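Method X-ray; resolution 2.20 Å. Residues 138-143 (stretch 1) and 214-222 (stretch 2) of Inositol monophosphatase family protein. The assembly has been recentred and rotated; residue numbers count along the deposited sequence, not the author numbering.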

# COMPACT_ATOMS: atom_id res chain seq x y z
N PRO A 138 -21.56 -7.68 -4.81
CA PRO A 138 -21.37 -8.49 -3.62
C PRO A 138 -19.93 -9.01 -3.61
O PRO A 138 -19.39 -9.25 -4.65
CB PRO A 138 -22.43 -9.61 -3.78
CG PRO A 138 -22.66 -9.74 -5.26
CD PRO A 138 -22.40 -8.36 -5.83
N LEU A 139 -19.33 -9.13 -2.43
CA LEU A 139 -18.03 -9.78 -2.28
C LEU A 139 -18.24 -11.27 -2.10
O LEU A 139 -19.21 -11.66 -1.48
CB LEU A 139 -17.34 -9.23 -1.04
CG LEU A 139 -17.03 -7.74 -1.07
CD1 LEU A 139 -16.27 -7.40 0.19
CD2 LEU A 139 -16.19 -7.40 -2.30
N LYS A 140 -17.34 -12.06 -2.66
CA LYS A 140 -17.31 -13.53 -2.53
C LYS A 140 -16.72 -13.95 -1.18
O LYS A 140 -15.80 -13.27 -0.68
CB LYS A 140 -16.41 -14.20 -3.60
CG LYS A 140 -16.68 -13.85 -5.06
CD LYS A 140 -18.03 -14.33 -5.54
CE LYS A 140 -18.74 -13.29 -6.41
NZ LYS A 140 -20.21 -13.43 -6.26
N PRO A 141 -17.20 -15.10 -0.63
CA PRO A 141 -16.50 -15.73 0.48
C PRO A 141 -15.04 -15.94 0.17
O PRO A 141 -14.59 -16.04 -1.01
CB PRO A 141 -17.23 -17.06 0.66
CG PRO A 141 -18.62 -16.79 0.19
CD PRO A 141 -18.41 -15.87 -1.00
N LEU A 142 -14.30 -15.94 1.26
CA LEU A 142 -12.88 -16.14 1.22
C LEU A 142 -12.61 -17.62 1.16
O LEU A 142 -13.40 -18.42 1.62
CB LEU A 142 -12.26 -15.54 2.50
CG LEU A 142 -12.46 -14.01 2.68
CD1 LEU A 142 -11.72 -13.55 3.91
CD2 LEU A 142 -11.95 -13.26 1.45
N ASN A 143 -11.48 -17.96 0.57
CA ASN A 143 -10.95 -19.34 0.55
C ASN A 143 -9.72 -19.37 1.43
O ASN A 143 -9.01 -18.36 1.61
CB ASN A 143 -10.54 -19.73 -0.87
CG ASN A 143 -11.74 -19.89 -1.81
OD1 ASN A 143 -12.76 -20.50 -1.43
ND2 ASN A 143 -11.63 -19.37 -3.03
N VAL A 214 -17.39 -6.25 10.45
CA VAL A 214 -18.71 -6.76 10.02
C VAL A 214 -18.62 -7.26 8.59
O VAL A 214 -19.15 -8.34 8.26
CB VAL A 214 -19.82 -5.67 10.18
CG1 VAL A 214 -21.20 -6.17 9.74
CG2 VAL A 214 -19.88 -5.17 11.62
N ILE A 215 -17.90 -6.51 7.77
CA ILE A 215 -17.66 -6.85 6.35
C ILE A 215 -16.83 -8.15 6.24
O ILE A 215 -17.18 -9.10 5.53
CB ILE A 215 -17.00 -5.62 5.61
CG1 ILE A 215 -17.98 -4.43 5.56
CG2 ILE A 215 -16.58 -5.99 4.20
CD1 ILE A 215 -17.38 -3.06 5.46
N LEU A 216 -15.75 -8.19 6.99
CA LEU A 216 -14.91 -9.38 7.07
C LEU A 216 -15.71 -10.60 7.41
O LEU A 216 -15.58 -11.62 6.77
CB LEU A 216 -13.83 -9.17 8.18
CG LEU A 216 -12.52 -9.94 8.24
CD1 LEU A 216 -12.25 -10.59 9.58
CD2 LEU A 216 -12.31 -10.91 7.09
N TYR A 217 -16.54 -10.51 8.43
CA TYR A 217 -17.26 -11.69 8.90
C TYR A 217 -18.32 -12.18 7.84
O TYR A 217 -18.47 -13.40 7.64
CB TYR A 217 -17.83 -11.46 10.31
CG TYR A 217 -16.83 -11.56 11.50
CD1 TYR A 217 -15.68 -12.41 11.49
CD2 TYR A 217 -17.09 -10.87 12.67
N GLU A 218 -18.96 -11.26 7.11
CA GLU A 218 -19.84 -11.67 6.00
C GLU A 218 -19.19 -12.45 4.88
O GLU A 218 -19.87 -13.28 4.29
CB GLU A 218 -20.61 -10.50 5.43
CG GLU A 218 -21.59 -9.95 6.42
CD GLU A 218 -22.66 -10.97 6.85
OE1 GLU A 218 -23.38 -11.52 5.97
OE2 GLU A 218 -22.80 -11.19 8.07
N VAL A 219 -17.88 -12.29 4.64
CA VAL A 219 -17.20 -13.18 3.67
C VAL A 219 -16.49 -14.37 4.33
O VAL A 219 -15.56 -14.97 3.73
CB VAL A 219 -16.24 -12.43 2.72
CG1 VAL A 219 -17.01 -11.43 1.86
CG2 VAL A 219 -15.11 -11.75 3.47
N ASN A 220 -16.88 -14.70 5.55
CA ASN A 220 -16.32 -15.87 6.28
C ASN A 220 -14.89 -15.76 6.70
O ASN A 220 -14.26 -16.81 6.90
CB ASN A 220 -16.49 -17.21 5.49
CG ASN A 220 -17.65 -18.00 5.96
OD1 ASN A 220 -18.71 -18.01 5.33
ND2 ASN A 220 -17.48 -18.65 7.11
N GLY A 221 -14.40 -14.53 6.91
CA GLY A 221 -13.05 -14.36 7.45
C GLY A 221 -13.05 -14.56 8.95
O GLY A 221 -14.14 -14.65 9.54
N GLN A 222 -11.86 -14.65 9.59
CA GLN A 222 -11.81 -14.56 11.03
C GLN A 222 -10.89 -13.52 11.65
O GLN A 222 -9.87 -13.12 11.10
CB GLN A 222 -11.62 -15.89 11.71
CG GLN A 222 -10.67 -16.85 11.07
CD GLN A 222 -10.54 -18.13 11.91
OE1 GLN A 222 -9.93 -19.14 11.49
NE2 GLN A 222 -11.12 -18.09 13.10

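Val-219 lies at the centre of this contact. It has the largest area covered by the opposing stretch, 101 Å² of a total of 310 Å² summed over both sides, and its CA-to-CB bond points toward stretch 1. With chi1 at -62° (m), its two methyls meet different leucines: CG1 lies 3.7 Å from Leu-139 CB, and CG2 lies 3.6 Å from Leu-142 CG. Both leucines also point toward stretch 2 and share the m,t rotamer, so the extended segment receives the valine between two similarly posed side chains.

From this centre the apolar surface continues onto the helix. Leu-139 CD1 approaches Ile-215 CG2 at 4.3 Å, a looser fit one helical turn before Val-219. Leu-142 CD1 reaches Leu-216 CD2 at 4.2 Å; the CA-to-CB bond of Leu-216 points away, but the end of its side chain comes nearer. The same Leu-142 CD1 sits 3.9 Å from Gly-221 CA. An ideal CB on this glycine would be 3.3 Å from Leu-142 CD1, which is tight, and would clash with Leu-216 CD2 at 2.1 Å, so the absence of a side chain leaves room for both leucine methyls.

The polar edge is a backbone affair. Val-219 is the first residue after the helix to leave helical phi/psi (-96/20), and its carbonyl accepts a hydrogen bond from the other stretch: Leu-142 N to Val-219 O is 2.9 Å, with an N-H...O angle of 164°, close to linear. The same oxygen receives a CA-H...O contact from Pro-141, whose CA is 3.5 Å from Val-219 O with an angle of 136° at the hydrogen. These contacts accompany the closest CA-CA approach of the two stretches, 4.1 Å between Pro-141 CA and Val-219 CA. Lys-140, by contrast, directs its CA-to-CB bond away and meets Val-219 through its backbone, with Lys-140 O 3.4 Å from Val-219 CG1.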